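Flavin prenyltransferase UbiX (Aquifex aeolicus, PDB 2EJB) probably transfers a dimethylallyl group from dimethylallyl phosphate to N5 and C6 of FMN, making the prenylated flavin cofactor used by UbiD decarboxylases. Local coordinates at residues I4-T9 with V31-S36; Y86-S91 with V122-E127. All coordinates share one frame; numbering follows the deposited sequence.

Contact 1: residues I4-T9 with V31-S36; sequences IALCIT and VDLVIS
Ile4-Thr9 and Val31-Ser36 are parallel neighbours in the buried sheet of a Rossmann-like flavoprotein fold, and they form the two strands of its first beta-alpha-beta unit, with helix 14-26 as the crossover. The register runs without a break from Ile4 beside Val31 to Ile8 beside Ile35. Val31, Leu33 and Ile35 stand beside their partners without bonding across this pair, while Asp32 and Val34 each use both N and O: Asp32 N gives to Ile4 O at 3.0 Å, and Leu6 N to Asp32 O at 2.9 Å. Leu6 and Leu33 run side by side, pointing the same way, both with CG anti to the backbone N (chi1 175° in each). Leu33 CD1 lies 4.0 Å from Leu6 CG and also 3.8 Å from Ile8 CD1; Leu6 packs on Leu21 of helix 14-26 as well. On the face of Ala5 and Cys7, Cys7 SG rests 4.0 Å from Val34 CG2, and the carboxylate of buried Asp32 is taken up by Arg62, His64 and Tyr82. The strand ends where a helix begins: Ser36, a predicted FMN-binding residue, is its N-cap, with OG bonded to Ala39 N, while Ser36 N still reaches Ile8 O at 3.1 Å.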
loop_
_atom_site.group_PDB
_atom_site.type_symbol
_atom_site.label_atom_id
_atom_site.label_comp_id
_atom_site.label_asym_id
_atom_site.label_seq_id
_atom_site.Cartn_x
_atom_site.Cartn_y
_atom_site.Cartn_z
ATOM N N ILE A 4 9.115 -23.296 5.361
ATOM C CA ILE A 4 8.713 -21.903 5.262
ATOM C C ILE A 4 8.120 -21.507 6.604
ATOM O O ILE A 4 7.435 -22.302 7.250
ATOM C CB ILE A 4 7.638 -21.691 4.164
ATOM C CG1 ILE A 4 8.256 -21.864 2.776
ATOM C CG2 ILE A 4 7.029 -20.303 4.293
ATOM C CD1 ILE A 4 9.277 -20.804 2.414
ATOM N N ALA A 5 8.407 -20.285 7.030
ATOM C CA ALA A 5 7.885 -19.776 8.287
ATOM C C ALA A 5 6.853 -18.707 7.947
ATOM O O ALA A 5 7.122 -17.817 7.146
ATOM C CB ALA A 5 9.012 -19.182 9.121
ATOM N N LEU A 6 5.673 -18.810 8.548
ATOM C CA LEU A 6 4.601 -17.856 8.300
ATOM C C LEU A 6 4.006 -17.361 9.606
ATOM O O LEU A 6 3.542 -18.151 10.438
ATOM C CB LEU A 6 3.497 -18.496 7.444
ATOM C CG LEU A 6 2.220 -17.681 7.177
ATOM C CD1 LEU A 6 2.556 -16.343 6.511
ATOM C CD2 LEU A 6 1.297 -18.486 6.281
ATOM N N CYS A 7 4.037 -16.046 9.781
ATOM C CA CYS A 7 3.495 -15.408 10.971
ATOM C C CYS A 7 2.338 -14.520 10.543
ATOM O O CYS A 7 2.463 -13.742 9.593
ATOM C CB CYS A 7 4.561 -14.552 11.653
ATOM S SG CYS A 7 6.072 -15.441 12.114
ATOM N N ILE A 8 1.215 -14.637 11.243
ATOM C CA ILE A 8 0.039 -13.832 10.933
ATOM C C ILE A 8 -0.268 -12.948 12.133
ATOM O O ILE A 8 -0.599 -13.438 13.212
ATOM C CB ILE A 8 -1.162 -14.741 10.604
ATOM C CG1 ILE A 8 -0.747 -15.741 9.521
ATOM C CG2 ILE A 8 -2.347 -13.905 10.126
ATOM C CD1 ILE A 8 -1.857 -16.673 9.067
ATOM N N THR A 9 -0.138 -11.637 11.941
ATOM C CA THR A 9 -0.378 -10.685 13.015
ATOM C C THR A 9 -1.766 -10.066 12.958
ATOM O O THR A 9 -2.501 -10.242 11.985
ATOM C CB THR A 9 0.661 -9.550 12.995
ATOM O OG1 THR A 9 0.532 -8.796 11.781
ATOM C CG2 THR A 9 2.063 -10.126 13.084
ATOM N N VAL A 31 4.998 -25.936 6.357
ATOM C CA VAL A 31 4.799 -24.641 6.978
ATOM C C VAL A 31 4.738 -24.606 8.494
ATOM O O VAL A 31 3.982 -25.341 9.128
ATOM C CB VAL A 31 3.525 -23.965 6.436
ATOM C CG1 VAL A 31 3.371 -22.577 7.041
ATOM C CG2 VAL A 31 3.590 -23.883 4.921
ATOM N N ASP A 32 5.564 -23.735 9.064
ATOM C CA ASP A 32 5.594 -23.515 10.499
ATOM C C ASP A 32 4.797 -22.225 10.654
ATOM O O ASP A 32 5.195 -21.166 10.162
ATOM C CB ASP A 32 7.035 -23.352 10.987
ATOM C CG ASP A 32 7.717 -24.690 11.231
ATOM O OD1 ASP A 32 7.250 -25.436 12.113
ATOM O OD2 ASP A 32 8.713 -24.997 10.545
ATOM N N LEU A 33 3.661 -22.328 11.327
ATOM C CA LEU A 33 2.764 -21.198 11.492
ATOM C C LEU A 33 2.670 -20.596 12.881
ATOM O O LEU A 33 2.598 -21.306 13.882
ATOM C CB LEU A 33 1.365 -21.618 11.043
ATOM C CG LEU A 33 0.237 -20.612 11.243
ATOM C CD1 LEU A 33 0.472 -19.386 10.365
ATOM C CD2 LEU A 33 -1.083 -21.282 10.890
ATOM N N VAL A 34 2.668 -19.270 12.930
ATOM C CA VAL A 34 2.532 -18.559 14.190
ATOM C C VAL A 34 1.350 -17.623 14.003
ATOM O O VAL A 34 1.343 -16.805 13.080
ATOM C CB VAL A 34 3.769 -17.699 14.534
ATOM C CG1 VAL A 34 3.616 -17.140 15.938
ATOM C CG2 VAL A 34 5.043 -18.516 14.427
ATOM N N ILE A 35 0.349 -17.750 14.868
ATOM C CA ILE A 35 -0.835 -16.904 14.784
ATOM C C ILE A 35 -1.017 -16.106 16.063
ATOM O O ILE A 35 -1.121 -16.680 17.149
ATOM C CB ILE A 35 -2.104 -17.739 14.560
ATOM C CG1 ILE A 35 -1.888 -18.709 13.400
ATOM C CG2 ILE A 35 -3.280 -16.818 14.255
ATOM C CD1 ILE A 35 -3.040 -19.663 13.176
ATOM N N SER A 36 -1.046 -14.784 15.934
ATOM C CA SER A 36 -1.225 -13.912 17.088
ATOM C C SER A 36 -2.685 -13.975 17.540
ATOM O O SER A 36 -3.559 -14.373 16.768
ATOM C CB SER A 36 -0.867 -12.465 16.730
ATOM O OG SER A 36 -1.876 -11.871 15.930
#

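Contact 2: residues Y86-S91 with V122-E127; sequences YVVPCS and VLLVRE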
loop_
_atom_site.group_PDB
_atom_site.type_symbol
_atom_site.label_atom_id
_atom_site.label_comp_id
_atom_site.label_asym_id
_atom_site.label_seq_id
_atom_site.Cartn_x
_atom_site.Cartn_y
_atom_site.Cartn_z
ATOM N N TYR A 86 7.705 -15.260 6.334
ATOM C CA TYR A 86 6.629 -14.344 5.972
ATOM C C TYR A 86 5.925 -13.847 7.222
ATOM O O TYR A 86 5.714 -14.604 8.172
ATOM C CB TYR A 86 5.572 -15.030 5.097
ATOM C CG TYR A 86 5.984 -15.293 3.668
ATOM C CD1 TYR A 86 6.155 -16.598 3.202
ATOM C CD2 TYR A 86 6.175 -14.244 2.771
ATOM C CE1 TYR A 86 6.506 -16.850 1.879
ATOM C CE2 TYR A 86 6.525 -14.485 1.447
ATOM C CZ TYR A 86 6.688 -15.791 1.008
ATOM O OH TYR A 86 7.027 -16.040 -0.300
ATOM N N VAL A 87 5.574 -12.568 7.210
ATOM C CA VAL A 87 4.828 -11.942 8.295
ATOM C C VAL A 87 3.705 -11.276 7.508
ATOM O O VAL A 87 3.798 -10.112 7.102
ATOM C CB VAL A 87 5.666 -10.884 9.051
ATOM C CG1 VAL A 87 4.816 -10.216 10.118
ATOM C CG2 VAL A 87 6.878 -11.549 9.700
ATOM N N VAL A 88 2.655 -12.059 7.276
ATOM C CA VAL A 88 1.507 -11.643 6.485
ATOM C C VAL A 88 0.164 -11.908 7.170
ATOM O O VAL A 88 -0.226 -13.060 7.368
ATOM C CB VAL A 88 1.503 -12.394 5.128
ATOM C CG1 VAL A 88 0.315 -11.956 4.286
ATOM C CG2 VAL A 88 2.824 -12.157 4.392
ATOM N N PRO A 89 -0.544 -10.841 7.567
ATOM C CA PRO A 89 -0.116 -9.453 7.381
ATOM C C PRO A 89 0.747 -9.026 8.561
ATOM O O PRO A 89 0.695 -9.638 9.623
ATOM C CB PRO A 89 -1.434 -8.692 7.337
ATOM C CG PRO A 89 -2.259 -9.439 8.338
ATOM C CD PRO A 89 -1.952 -10.899 8.009
ATOM N N CYS A 90 1.534 -7.975 8.366
ATOM C CA CYS A 90 2.401 -7.452 9.410
ATOM C C CYS A 90 1.838 -6.124 9.916
ATOM O O CYS A 90 1.892 -5.117 9.211
ATOM C CB CYS A 90 3.813 -7.239 8.857
ATOM S SG CYS A 90 4.987 -6.547 10.052
ATOM N N SER A 91 1.304 -6.127 11.137
ATOM C CA SER A 91 0.729 -4.927 11.736
ATOM C C SER A 91 1.817 -3.872 11.904
ATOM O O SER A 91 3.005 -4.199 11.908
ATOM C CB SER A 91 0.115 -5.253 13.105
ATOM O OG SER A 91 1.111 -5.643 14.042
ATOM N N VAL A 122 10.000 -11.392 4.721
ATOM C CA VAL A 122 9.037 -10.670 3.892
ATOM C C VAL A 122 7.829 -10.193 4.702
ATOM O O VAL A 122 7.163 -10.985 5.367
ATOM C CB VAL A 122 8.554 -11.562 2.730
ATOM C CG1 VAL A 122 7.765 -10.739 1.729
ATOM C CG2 VAL A 122 9.751 -12.224 2.051
ATOM N N LEU A 123 7.548 -8.897 4.630
ATOM C CA LEU A 123 6.430 -8.303 5.366
ATOM C C LEU A 123 5.372 -7.704 4.439
ATOM O O LEU A 123 5.700 -7.080 3.425
ATOM C CB LEU A 123 6.951 -7.205 6.304
ATOM C CG LEU A 123 7.629 -7.516 7.648
ATOM C CD1 LEU A 123 8.328 -8.856 7.636
ATOM C CD2 LEU A 123 8.599 -6.377 7.987
ATOM N N LEU A 124 4.102 -7.914 4.780
ATOM C CA LEU A 124 3.012 -7.349 3.992
ATOM C C LEU A 124 2.393 -6.293 4.882
ATOM O O LEU A 124 1.737 -6.618 5.870
ATOM C CB LEU A 124 1.949 -8.396 3.618
ATOM C CG LEU A 124 0.882 -7.802 2.680
ATOM C CD1 LEU A 124 1.487 -7.649 1.293
ATOM C CD2 LEU A 124 -0.353 -8.699 2.616
ATOM N N VAL A 125 2.620 -5.029 4.549
ATOM C CA VAL A 125 2.088 -3.932 5.346
ATOM C C VAL A 125 0.796 -3.388 4.755
ATOM O O VAL A 125 0.672 -3.203 3.546
ATOM C CB VAL A 125 3.119 -2.791 5.472
ATOM C CG1 VAL A 125 2.523 -1.650 6.279
ATOM C CG2 VAL A 125 4.392 -3.314 6.151
ATOM N N ARG A 126 -0.164 -3.140 5.635
ATOM C CA ARG A 126 -1.467 -2.637 5.244
ATOM C C ARG A 126 -1.838 -1.512 6.204
ATOM O O ARG A 126 -2.329 -1.756 7.305
ATOM C CB ARG A 126 -2.481 -3.786 5.314
ATOM C CG ARG A 126 -3.859 -3.514 4.728
ATOM C CD ARG A 126 -4.700 -2.677 5.665
ATOM N NE ARG A 126 -4.987 -1.374 5.091
ATOM C CZ ARG A 126 -5.441 -0.339 5.783
ATOM N NH1 ARG A 126 -5.659 -0.452 7.087
ATOM N NH2 ARG A 126 -5.672 0.810 5.167
ATOM N N GLU A 127 -1.570 -0.280 5.786
ATOM C CA GLU A 127 -1.874 0.896 6.590
ATOM C C GLU A 127 -2.067 2.104 5.669
ATOM O O GLU A 127 -1.544 2.129 4.558
ATOM C CB GLU A 127 -0.740 1.163 7.588
ATOM C CG GLU A 127 -0.935 2.417 8.427
ATOM C CD GLU A 127 -2.207 2.376 9.250
ATOM O OE1 GLU A 127 -2.179 1.805 10.363
ATOM O OE2 GLU A 127 -3.237 2.907 8.774
#
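Tyr86-Ser91 and Val122-Glu127 run parallel at first, Val87 N bonding to Val122 O (2.9 Å) and Leu124 N to Val87 O (3.2 Å), until Tyr86-Ser91 turns a corner at Val88 and the cis peptide before Pro89. The ladder then skips a residue, because the N-H of Val88 goes to Cys7 and Pro89 has none to give: Pro89 comes to lie beside Leu124, and the next donor is Cys90 N, which meets Leu124 O at 2.8 Å, tilted 25° from the carbonyl plane. Tyr86 and Val122 point the same way, Val122 CB lying 3.6 Å from Tyr86 CD2, and Tyr86 OH hydrogen-bonds with Leu173 O of helix 162-176. On the face toward helix 92-100, Leu123 serves two neighbours: CD1 presses against Val87 CB at 3.6 Å, while CG lies 3.7 Å from Cys90 SG, which is held anti to its backbone N (chi1 178°). Val88 and Leu124 meet at a slant, CG1 to CD2 at 3.7 Å, beneath Tyr16 of helix 14-26. Beyond the last bond the two segments part: Ser91 caps the following helix through Thr94 N, and Arg126 turns to Ser152 O of the second subunit. The pairing is thus held by three backbone bonds and by apolar side chains, and these two predicted FMN ligands come just after it, consistent with a flavin site at the C-terminal edge of the parallel strands.

Both contacts are buried core pairings of one parallel sheet, and they meet because strands 3-8 and 82-90 are neighbours in it: Cys7 N lies 2.7 Å from Tyr86 O, a probable hydrogen bond. Helix 14-26 packs on both. Contact 1 is a regular ladder with a buried carboxylate on one face, whereas the side chains that meet across contact 2 are almost wholly apolar and its ladder is interrupted by a cis-proline corner. Thr9, at the end of contact 1, lies against that corner, its OG1 hydrogen-bonded with Ser91 N. Each contact ends in a serine N-cap predicted to bind FMN, but contact 2 alone extends to the second subunit, through Arg126.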